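LPXTG-motif cell wall anchor domain protein (Mobiluncus mulieris, PDB 5U5O) probably mediates bacterial adhesion as a giant cell-wall-anchored protein, with Ig-like domains that carry intramolecular covalent cross-links. Local coordinates at residues 40-46 against 68-74; 173-177 against 209-215; 180-186 against 239-243. All coordinates share one frame; numbering follows the deposited sequence. Where two conformers were deposited one is given.

Contact 1: 40-46 against 68-74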
loop_
_atom_site.group_PDB
_atom_site.type_symbol
_atom_site.label_atom_id
_atom_site.label_comp_id
_atom_site.label_asym_id
_atom_site.label_seq_id
_atom_site.Cartn_x
_atom_site.Cartn_y
_atom_site.Cartn_z
ATOM N N GLU A 40 6.795 36.977 16.476
ATOM C CA GLU A 40 7.874 37.365 15.554
ATOM C C GLU A 40 9.102 37.748 16.362
ATOM O O GLU A 40 9.008 38.459 17.370
ATOM C CB GLU A 40 7.440 38.515 14.649
ATOM C CG GLU A 40 6.332 38.132 13.677
ATOM C CD GLU A 40 5.852 39.269 12.792
ATOM O OE1 GLU A 40 6.485 40.339 12.721
ATOM O OE2 GLU A 40 4.807 39.080 12.146
ATOM N N GLY A 41 10.255 37.252 15.922
ATOM C CA GLY A 41 11.527 37.478 16.581
ATOM C C GLY A 41 11.955 36.427 17.579
ATOM O O GLY A 41 13.104 36.425 18.008
ATOM N N LYS A 42 11.040 35.561 18.011
ATOM C CA LYS A 42 11.410 34.456 18.886
ATOM C C LYS A 42 11.855 33.249 18.063
ATOM O O LYS A 42 11.372 33.036 16.950
ATOM C CB LYS A 42 10.255 34.085 19.828
ATOM C CG LYS A 42 9.924 35.201 20.839
ATOM C CD LYS A 42 9.232 34.739 22.118
ATOM C CE LYS A 42 10.206 34.169 23.154
ATOM N NZ LYS A 42 9.527 33.676 24.384
ATOM N N THR A 43 12.693 32.435 18.692
ATOM C CA THR A 43 13.227 31.224 18.096
ATOM C C THR A 43 12.639 30.008 18.785
ATOM O O THR A 43 12.930 29.738 19.931
ATOM C CB THR A 43 14.764 31.168 18.156
ATOM O OG1 THR A 43 15.280 32.304 17.465
ATOM C CG2 THR A 43 15.289 29.871 17.500
ATOM N N TYR A 44 11.841 29.263 18.037
ATOM C CA TYR A 44 11.182 28.053 18.495
ATOM C C TYR A 44 11.922 26.843 17.939
ATOM O O TYR A 44 12.666 26.947 16.933
ATOM C CB TYR A 44 9.758 28.001 17.948
ATOM C CG TYR A 44 8.895 29.135 18.438
ATOM C CD1 TYR A 44 8.944 30.384 17.845
ATOM C CD2 TYR A 44 7.974 28.946 19.465
ATOM C CE1 TYR A 44 8.154 31.439 18.302
ATOM C CE2 TYR A 44 7.167 29.990 19.907
ATOM C CZ TYR A 44 7.257 31.228 19.318
ATOM O OH TYR A 44 6.504 32.311 19.743
ATOM N N ALA A 45 11.746 25.700 18.587
ATOM C CA ALA A 45 12.146 24.418 17.995
ATOM C C ALA A 45 10.884 23.692 17.583
ATOM O O ALA A 45 9.868 23.692 18.284
ATOM C CB ALA A 45 12.949 23.568 18.969
ATOM N N ILE A 46 10.962 23.048 16.422
ATOM C CA ILE A 46 9.908 22.186 15.917
ATOM C C ILE A 46 10.421 20.779 15.687
ATOM O O ILE A 46 11.590 20.597 15.269
ATOM C CB ILE A 46 9.210 22.762 14.657
ATOM C CG1 ILE A 46 10.212 23.132 13.559
ATOM C CG2 ILE A 46 8.332 23.947 15.082
ATOM C CD1 ILE A 46 9.531 23.471 12.253
ATOM N N THR A 68 14.301 20.938 14.086
ATOM C CA THR A 68 15.059 22.136 13.711
ATOM C C THR A 68 14.596 23.322 14.548
ATOM O O THR A 68 13.623 23.207 15.298
ATOM C CB THR A 68 14.911 22.462 12.202
ATOM O OG1 THR A 68 15.802 23.526 11.830
ATOM C CG2 THR A 68 13.477 22.837 11.818
ATOM N N THR A 69 15.291 24.447 14.423
ATOM C CA THR A 69 14.873 25.696 15.033
ATOM C C THR A 69 14.375 26.643 13.958
ATOM O O THR A 69 14.825 26.574 12.801
ATOM C CB THR A 69 15.985 26.353 15.855
ATOM O OG1 THR A 69 17.176 26.411 15.084
ATOM C CG2 THR A 69 16.234 25.576 17.134
ATOM N N VAL A 70 13.434 27.510 14.347
ATOM C CA VAL A 70 12.791 28.474 13.453
ATOM C C VAL A 70 12.691 29.822 14.156
ATOM O O VAL A 70 12.101 29.910 15.233
ATOM C CB VAL A 70 11.355 28.050 13.101
ATOM C CG1 VAL A 70 10.665 29.130 12.279
ATOM C CG2 VAL A 70 11.336 26.721 12.363
ATOM N N LYS A 71 13.250 30.864 13.558
ATOM C CA LYS A 71 13.098 32.222 14.057
ATOM C C LYS A 71 11.969 32.838 13.269
ATOM O O LYS A 71 12.050 33.054 12.073
ATOM C CB LYS A 71 14.381 33.028 13.930
ATOM C CG LYS A 71 14.257 34.360 14.670
ATOM C CD LYS A 71 15.574 35.112 14.723
ATOM C CE LYS A 71 15.427 36.370 15.557
ATOM N NZ LYS A 71 16.724 37.070 15.674
ATOM N N VAL A 72 10.862 33.112 13.965
ATOM C CA VAL A 72 9.662 33.522 13.273
ATOM C C VAL A 72 9.798 34.942 12.760
ATOM O O VAL A 72 10.277 35.832 13.494
ATOM C CB VAL A 72 8.455 33.386 14.216
ATOM C CG1 VAL A 72 7.189 33.954 13.583
ATOM C CG2 VAL A 72 8.279 31.913 14.557
ATOM N N THR A 73 9.390 35.167 11.514
ATOM C CA THR A 73 9.458 36.483 10.893
ATOM C C THR A 73 8.239 36.728 9.994
ATOM O O THR A 73 7.580 35.787 9.554
ATOM C CB THR A 73 10.782 36.645 10.119
ATOM O OG1 THR A 73 10.943 38.015 9.743
ATOM C CG2 THR A 73 10.811 35.749 8.887
ATOM N N ALA A 74 7.931 38.002 9.763
ATOM C CA ALA A 74 6.760 38.401 8.978
ATOM C C ALA A 74 6.685 37.777 7.595
ATOM O O ALA A 74 5.609 37.451 7.131
ATOM C CB ALA A 74 6.686 39.921 8.872
HETATM O O HOH W 1 9.103 40.010 11.486
HETATM O O HOH W 2 14.854 38.656 17.705
#
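Tyr44 and Val70 form a hydrogen-bonded antiparallel pair at the middle of this contact. Tyr44 N gives its hydrogen to Val70 O at 2.9 Å, and Val70 N returns one to Tyr44 O. Ile46 and Thr68 repeat the pattern, with N-H groups donated both ways. Ala45 with Thr69, between these two, and Thr43 with Lys71, on the other side of Tyr44, are non-hydrogen-bonded pairs. On the face of Tyr44, Ile46 and Val70 the packing is apolar. Ile46 CG1 sits between its backbone N and carbonyl carbon (chi1 53°). From there it lies beside Thr68 CG2 at 3.7 Å, both side chains pointing the same way. Ile46 CD1 carries on to Val70 CG2 in one of the two Val70 conformers. The Tyr44 ring meets Val72 CG2 through CD1 at 3.7 Å, while Val70 O lies near the plane at the ring edge. On the other face the Lys71 chain is fully extended. Its CG passes Thr43 OG1 at 3.6 Å and its CE comes up to Gly41 O. Water 2 accepts a weak bond from Lys71 NZ and donates to Gly41 O. Beyond the strands, two residues face Val72: Gly41 N donates to Val72 O at 2.8 Å, nearly straight at 174°, and Val72 N donates to Lys42 O. With its positive phi, Gly41 fits the first position of a G1 beta bulge. Glu40 OE1 reaches Ala74 N through water 1, and Glu40 OE2 is hydrogen-bonded to Tyr95. Tyr44 OH is hydrogen-bonded to Glu39 N. Leu126 packs on Tyr44 and Ile46, and Met99 touches Ile46 and Thr68. This is an antiparallel beta hairpin, 43-52 with 64-71, in the Ig-like domain of the T-Q ester bond family.

Contact 2: 173-177 against 209-215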
loop_
_atom_site.group_PDB
_atom_site.type_symbol
_atom_site.label_atom_id
_atom_site.label_comp_id
_atom_site.label_asym_id
_atom_site.label_seq_id
_atom_site.Cartn_x
_atom_site.Cartn_y
_atom_site.Cartn_z
ATOM N N LEU A 173 -7.079 -16.819 -16.747
ATOM C CA LEU A 173 -7.066 -18.262 -17.006
ATOM C C LEU A 173 -7.945 -18.488 -18.204
ATOM O O LEU A 173 -9.085 -18.072 -18.238
ATOM C CB LEU A 173 -7.630 -19.027 -15.792
ATOM C CG LEU A 173 -7.693 -20.552 -15.972
ATOM C CD1 LEU A 173 -6.313 -21.188 -16.201
ATOM C CD2 LEU A 173 -8.414 -21.168 -14.778
ATOM N N THR A 174 -7.413 -19.220 -19.187
ATOM C CA THR A 174 -8.116 -19.628 -20.411
ATOM C C THR A 174 -8.137 -21.159 -20.448
ATOM O O THR A 174 -7.144 -21.793 -20.071
ATOM C CB THR A 174 -7.387 -19.090 -21.658
ATOM O OG1 THR A 174 -7.340 -17.664 -21.602
ATOM C CG2 THR A 174 -8.078 -19.488 -22.962
ATOM N N LYS A 175 -9.263 -21.724 -20.862
ATOM C CA LYS A 175 -9.387 -23.185 -21.020
ATOM C C LYS A 175 -9.305 -23.580 -22.482
ATOM O O LYS A 175 -10.003 -23.016 -23.313
ATOM C CB LYS A 175 -10.724 -23.710 -20.482
ATOM C CG LYS A 175 -10.827 -25.239 -20.427
ATOM C CD LYS A 175 -9.776 -25.808 -19.493
ATOM C CE LYS A 175 -9.984 -27.212 -18.986
ATOM N NZ LYS A 175 -9.750 -28.248 -20.022
ATOM N N THR A 176 -8.450 -24.564 -22.800
ATOM C CA THR A 176 -8.415 -25.195 -24.144
ATOM C C THR A 176 -8.629 -26.680 -23.959
ATOM O O THR A 176 -8.529 -27.227 -22.862
ATOM C CB THR A 176 -7.090 -24.923 -24.881
ATOM O OG1 THR A 176 -6.019 -25.398 -24.081
ATOM C CG2 THR A 176 -6.916 -23.424 -25.098
ATOM N N VAL A 177 -8.850 -27.366 -25.096
ATOM C CA VAL A 177 -9.172 -28.801 -25.108
ATOM C C VAL A 177 -8.526 -29.455 -26.339
ATOM O O VAL A 177 -8.615 -28.894 -27.409
ATOM C CB VAL A 177 -10.709 -29.045 -25.178
ATOM C CG1 VAL A 177 -11.061 -30.519 -25.358
ATOM C CG2 VAL A 177 -11.406 -28.500 -23.941
ATOM N N PHE A 209 -15.354 -20.826 -10.319
ATOM C CA PHE A 209 -16.052 -20.465 -11.530
ATOM C C PHE A 209 -15.872 -21.598 -12.537
ATOM O O PHE A 209 -15.050 -22.498 -12.328
ATOM C CB PHE A 209 -15.507 -19.161 -12.117
ATOM C CG PHE A 209 -14.023 -19.188 -12.329
ATOM C CD1 PHE A 209 -13.143 -18.831 -11.312
ATOM C CD2 PHE A 209 -13.477 -19.643 -13.545
ATOM C CE1 PHE A 209 -11.760 -18.908 -11.499
ATOM C CE2 PHE A 209 -12.100 -19.711 -13.723
ATOM C CZ PHE A 209 -11.236 -19.351 -12.710
ATOM N N THR A 210 -16.648 -21.517 -13.605
ATOM C CA THR A 210 -16.542 -22.458 -14.709
ATOM C C THR A 210 -16.130 -21.762 -15.981
ATOM O O THR A 210 -16.464 -20.613 -16.240
ATOM C CB THR A 210 -17.878 -23.163 -14.974
ATOM O OG1 THR A 210 -18.811 -22.223 -15.515
ATOM C CG2 THR A 210 -18.430 -23.769 -13.694
ATOM N N LEU A 211 -15.412 -22.523 -16.824
ATOM C CA LEU A 211 -15.054 -22.106 -18.170
ATOM C C LEU A 211 -15.465 -23.176 -19.156
ATOM O O LEU A 211 -15.170 -24.359 -18.962
ATOM C CB LEU A 211 -13.540 -21.921 -18.301
ATOM C CG LEU A 211 -12.917 -20.849 -17.408
ATOM C CD1 LEU A 211 -11.403 -20.900 -17.566
ATOM C CD2 LEU A 211 -13.430 -19.465 -17.758
ATOM N N LYS A 212 -16.162 -22.761 -20.199
ATOM C CA LYS A 212 -16.261 -23.607 -21.392
ATOM C C LYS A 212 -14.961 -23.513 -22.204
ATOM O O LYS A 212 -14.102 -22.658 -21.998
ATOM C CB LYS A 212 -17.477 -23.242 -22.248
ATOM C CG LYS A 212 -18.783 -23.396 -21.478
ATOM C CD LYS A 212 -20.028 -23.252 -22.325
ATOM C CE LYS A 212 -21.259 -23.637 -21.520
ATOM N NZ LYS A 212 -21.387 -22.857 -20.261
ATOM N N GLU A 213 -14.787 -24.439 -23.140
ATOM C CA GLU A 213 -13.629 -24.425 -24.012
ATOM C C GLU A 213 -13.522 -23.067 -24.684
ATOM O O GLU A 213 -14.502 -22.573 -25.245
ATOM C CB GLU A 213 -13.750 -25.540 -25.046
ATOM C CG GLU A 213 -12.604 -25.601 -26.037
ATOM C CD GLU A 213 -12.700 -26.768 -27.009
ATOM O OE1 GLU A 213 -13.592 -27.627 -26.875
ATOM O OE2 GLU A 213 -11.828 -26.848 -27.903
ATOM N N GLY A 214 -12.334 -22.467 -24.605
ATOM C CA GLY A 214 -12.072 -21.173 -25.224
ATOM C C GLY A 214 -12.413 -19.942 -24.396
ATOM O O GLY A 214 -12.065 -18.820 -24.779
ATOM N N GLU A 215 -13.096 -20.135 -23.271
ATOM C CA GLU A 215 -13.439 -19.035 -22.378
ATOM C C GLU A 215 -12.288 -18.666 -21.454
ATOM O O GLU A 215 -11.380 -19.460 -21.217
ATOM C CB GLU A 215 -14.695 -19.377 -21.558
ATOM C CG GLU A 215 -15.940 -19.518 -22.416
ATOM C CD GLU A 215 -17.226 -19.662 -21.619
ATOM O OE1 GLU A 215 -17.197 -20.138 -20.455
ATOM O OE2 GLU A 215 -18.290 -19.335 -22.183
HETATM O O HOH W 3 -9.482 -25.523 -27.293
#
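Leu173 and Leu211 meet in the tightly packed part of this contact, with Leu173 CG 4.1 Å from Leu211 CD1. Leu173 CD2 also reaches the Phe209 ring, coming in at its edge near CZ at 3.9 Å. Phe196 and Ile230 also pack on the buried Leu173. Next along, Lys175 CB rests on Leu211 CB at 4.0 Å. The rest of the lysine bends away at chi2 (62°) toward the last strand, where NZ is covalently joined to Asn288 CG. This is the intramolecular isopeptide bond. It ties strand 150-178 to strand 281-291, much as first and last strands are joined in CnaB-type domains. The two strands of the contact belong to different sheets; the axes of 173-177 and 209-212 approach to 7.1 Å and are inclined at 44°. Their backbones come together at the turn. There Lys175 N donates to Glu215 O at 3.1 Å and Gly214 N to Lys175 O at 2.7 Å. Gly214 is the third residue of a type II turn, and its pairing fits a G1 bulge. The solvent side is this turn, where exposed Gly214 and Glu215 meet the strand mainly through backbone atoms. The extended Glu213 still crosses Val177 at about a right angle, its CD 3.5 Å from Val177 CB. Arg189 forms a salt bridge with Glu213 OE1, while OE2 accepts from water 3, which in turn takes the hydrogen of Val177 N.

Contact 3: 180-186 against 239-243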
loop_
_atom_site.group_PDB
_atom_site.type_symbol
_atom_site.label_atom_id
_atom_site.label_comp_id
_atom_site.label_asym_id
_atom_site.label_seq_id
_atom_site.Cartn_x
_atom_site.Cartn_y
_atom_site.Cartn_z
ATOM N N TRP A 180 -10.756 -34.658 -27.791
ATOM C CA TRP A 180 -12.183 -34.985 -27.612
ATOM C C TRP A 180 -12.595 -36.141 -28.523
ATOM O O TRP A 180 -12.142 -36.208 -29.683
ATOM C CB TRP A 180 -13.058 -33.768 -27.930
ATOM C CG TRP A 180 -14.462 -33.911 -27.476
ATOM C CD1 TRP A 180 -15.522 -34.357 -28.189
ATOM C CD2 TRP A 180 -14.973 -33.550 -26.189
ATOM N NE1 TRP A 180 -16.657 -34.347 -27.429
ATOM C CE2 TRP A 180 -16.346 -33.844 -26.195
ATOM C CE3 TRP A 180 -14.397 -33.031 -25.015
ATOM C CZ2 TRP A 180 -17.161 -33.619 -25.077
ATOM C CZ3 TRP A 180 -15.201 -32.810 -23.906
ATOM C CH2 TRP A 180 -16.567 -33.099 -23.946
ATOM N N GLU A 181 -13.421 -37.067 -28.055
ATOM C CA GLU A 181 -13.921 -38.167 -28.905
ATOM C C GLU A 181 -15.433 -38.306 -28.664
ATOM O O GLU A 181 -15.860 -38.636 -27.550
ATOM C CB GLU A 181 -13.211 -39.480 -28.578
ATOM C CG GLU A 181 -13.737 -40.716 -29.314
ATOM C CD GLU A 181 -13.995 -40.496 -30.796
ATOM O OE1 GLU A 181 -13.038 -40.116 -31.513
ATOM O OE2 GLU A 181 -15.160 -40.713 -31.228
ATOM N N ASP A 182 -16.228 -38.044 -29.698
ATOM C CA ASP A 182 -17.701 -38.128 -29.596
ATOM C C ASP A 182 -18.180 -39.511 -29.150
ATOM O O ASP A 182 -19.216 -39.617 -28.532
ATOM C CB ASP A 182 -18.368 -37.840 -30.948
ATOM C CG ASP A 182 -18.107 -36.458 -31.462
ATOM O OD1 ASP A 182 -17.735 -35.564 -30.690
ATOM O OD2 ASP A 182 -18.305 -36.233 -32.672
ATOM N N ALA A 183 -17.463 -40.585 -29.486
ATOM C CA ALA A 183 -17.906 -41.926 -29.075
ATOM C C ALA A 183 -18.005 -42.086 -27.577
ATOM O O ALA A 183 -18.827 -42.846 -27.101
ATOM C CB ALA A 183 -17.002 -43.010 -29.642
ATOM N N PHE A 184 -17.131 -41.392 -26.853
ATOM C CA PHE A 184 -17.059 -41.527 -25.408
ATOM C C PHE A 184 -17.701 -40.386 -24.626
ATOM O O PHE A 184 -18.019 -40.568 -23.454
ATOM C CB PHE A 184 -15.611 -41.680 -24.975
ATOM C CG PHE A 184 -14.921 -42.867 -25.603
ATOM C CD1 PHE A 184 -15.335 -44.160 -25.297
ATOM C CD2 PHE A 184 -13.878 -42.702 -26.507
ATOM C CE1 PHE A 184 -14.725 -45.262 -25.877
ATOM C CE2 PHE A 184 -13.263 -43.802 -27.087
ATOM C CZ PHE A 184 -13.680 -45.086 -26.773
ATOM N N ALA A 185 -17.896 -39.230 -25.264
ATOM C CA ALA A 185 -18.377 -38.040 -24.560
ATOM C C ALA A 185 -19.811 -38.181 -24.061
ATOM O O ALA A 185 -20.627 -38.846 -24.684
ATOM C CB ALA A 185 -18.266 -36.817 -25.450
ATOM N N LYS A 186 -20.102 -37.527 -22.941
ATOM C CA LYS A 186 -21.432 -37.522 -22.357
ATOM C C LYS A 186 -22.167 -36.193 -22.492
ATOM O O LYS A 186 -23.311 -36.054 -22.027
ATOM C CB LYS A 186 -21.320 -37.888 -20.883
ATOM C CG LYS A 186 -20.631 -39.216 -20.611
ATOM C CD LYS A 186 -21.293 -40.379 -21.340
ATOM C CE LYS A 186 -20.770 -41.714 -20.833
ATOM N NZ LYS A 186 -19.287 -41.819 -20.946
ATOM N N ASN A 239 -15.710 -36.937 -16.473
ATOM C CA ASN A 239 -17.082 -37.400 -16.582
ATOM C C ASN A 239 -17.781 -36.914 -17.849
ATOM O O ASN A 239 -18.562 -37.656 -18.447
ATOM C CB ASN A 239 -17.884 -36.987 -15.342
ATOM C CG ASN A 239 -17.468 -37.738 -14.101
ATOM O OD1 ASN A 239 -16.804 -38.775 -14.167
ATOM N ND2 ASN A 239 -17.875 -37.220 -12.951
ATOM N N GLN A 240 -17.503 -35.676 -18.247
ATOM C CA GLN A 240 -18.094 -35.086 -19.431
ATOM C C GLN A 240 -17.469 -35.635 -20.734
ATOM O O GLN A 240 -18.186 -35.901 -21.682
ATOM C CB GLN A 240 -17.973 -33.576 -19.387
ATOM C CG GLN A 240 -18.833 -32.955 -18.292
ATOM C CD GLN A 240 -18.550 -31.489 -18.133
ATOM O OE1 GLN A 240 -19.170 -30.657 -18.790
ATOM N NE2 GLN A 240 -17.544 -31.156 -17.300
ATOM N N ALA A 241 -16.143 -35.772 -20.783
ATOM C CA ALA A 241 -15.442 -36.230 -21.984
ATOM C C ALA A 241 -15.484 -37.735 -22.184
ATOM O O ALA A 241 -15.304 -38.193 -23.310
ATOM C CB ALA A 241 -14.002 -35.769 -21.921
ATOM N N GLY A 242 -15.627 -38.508 -21.118
ATOM C CA GLY A 242 -15.512 -39.962 -21.151
ATOM C C GLY A 242 -14.103 -40.465 -21.413
ATOM O O GLY A 242 -13.912 -41.594 -21.904
ATOM N N LEU A 243 -13.120 -39.630 -21.085
ATOM C CA LEU A 243 -11.707 -39.898 -21.353
ATOM C C LEU A 243 -10.850 -39.369 -20.228
ATOM O O LEU A 243 -11.240 -38.431 -19.530
ATOM C CB LEU A 243 -11.249 -39.208 -22.643
ATOM C CG LEU A 243 -11.825 -39.730 -23.950
ATOM C CD1 LEU A 243 -11.487 -38.751 -25.059
ATOM C CD2 LEU A 243 -11.301 -41.126 -24.263
HETATM O O HOH W 4 -14.353 -36.563 -25.366
#
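This is a surface contact in which the loop 180-186 folds over the C-terminal end of helix 234-241. It sits in the DUF5979 domain, where the loop follows the long strand 150-178. One direct hydrogen bond joins the two segments. Lys186 N donates to Gln240 O at 2.8 Å, almost straight at 173°. A second carbonyl at the helix end is reached through water: water 4 donates to Ala241 O at 2.8 Å and accepts from Glu181 N. The same water lies over the centre of the Trp180 ring system, 3.2 Å above its plane. Ala241 CA sits over that same face of the indole, 4.2 Å from the centroid of the six-membered ring, in a CH-pi contact. Ala241 CB also touches Trp180 CZ3. The indole gets there because Trp180 CG lies anti to the backbone N (chi1 -166°), which turns the ring back under the helix end. Arg189 and Ala192 also pack on Trp180. Farther along the loop, Phe184 CD2 meets Leu243 CD2 at 3.8 Å, the two side chains crossing at about a right angle. The second methyl of Leu243, CD1, packs on Glu181 CB. Phe290 of the last strand touches both Leu243 and Ala241. The loop keeps its shape through a turn in which Glu181 O accepts from both Phe184 N and Ala185 N. Lys186 bends back so that NZ donates to Phe184 O at 3.1 Å, and its CG passes Asn239 O. The lysine charge near the helix C terminus is probably favourable. Gly242, with positive phi, ends the helix and brings its CA against Phe184 O. With Gln240 O met by a loop N-H and Ala241 O by a water the loop holds, this is a C-terminal helix cap.

Contact 1 and contact 2 lie in different domains, on opposite sides of the chain's centre. Their centres are about 68 Å apart and their nearest atoms about 52 Å. Strand 150-178, interrupted by a bulge or short loop, relates them: it pairs with strand 118-127, the neighbour of contact 1's hairpin, and its far end supplies 173-177 to contact 2. Contacts 2 and 3 share one domain. Their centres are about 17 Å apart, their segments alternate along the chain, and 173-177 leads almost directly into 180-186. Contact 3 is about 84 Å from contact 1, centre to centre. The isopeptide cross-link at Lys175 belongs to contact 2; the Cys200-Cys228 disulfide falls between 180-186 and 239-243.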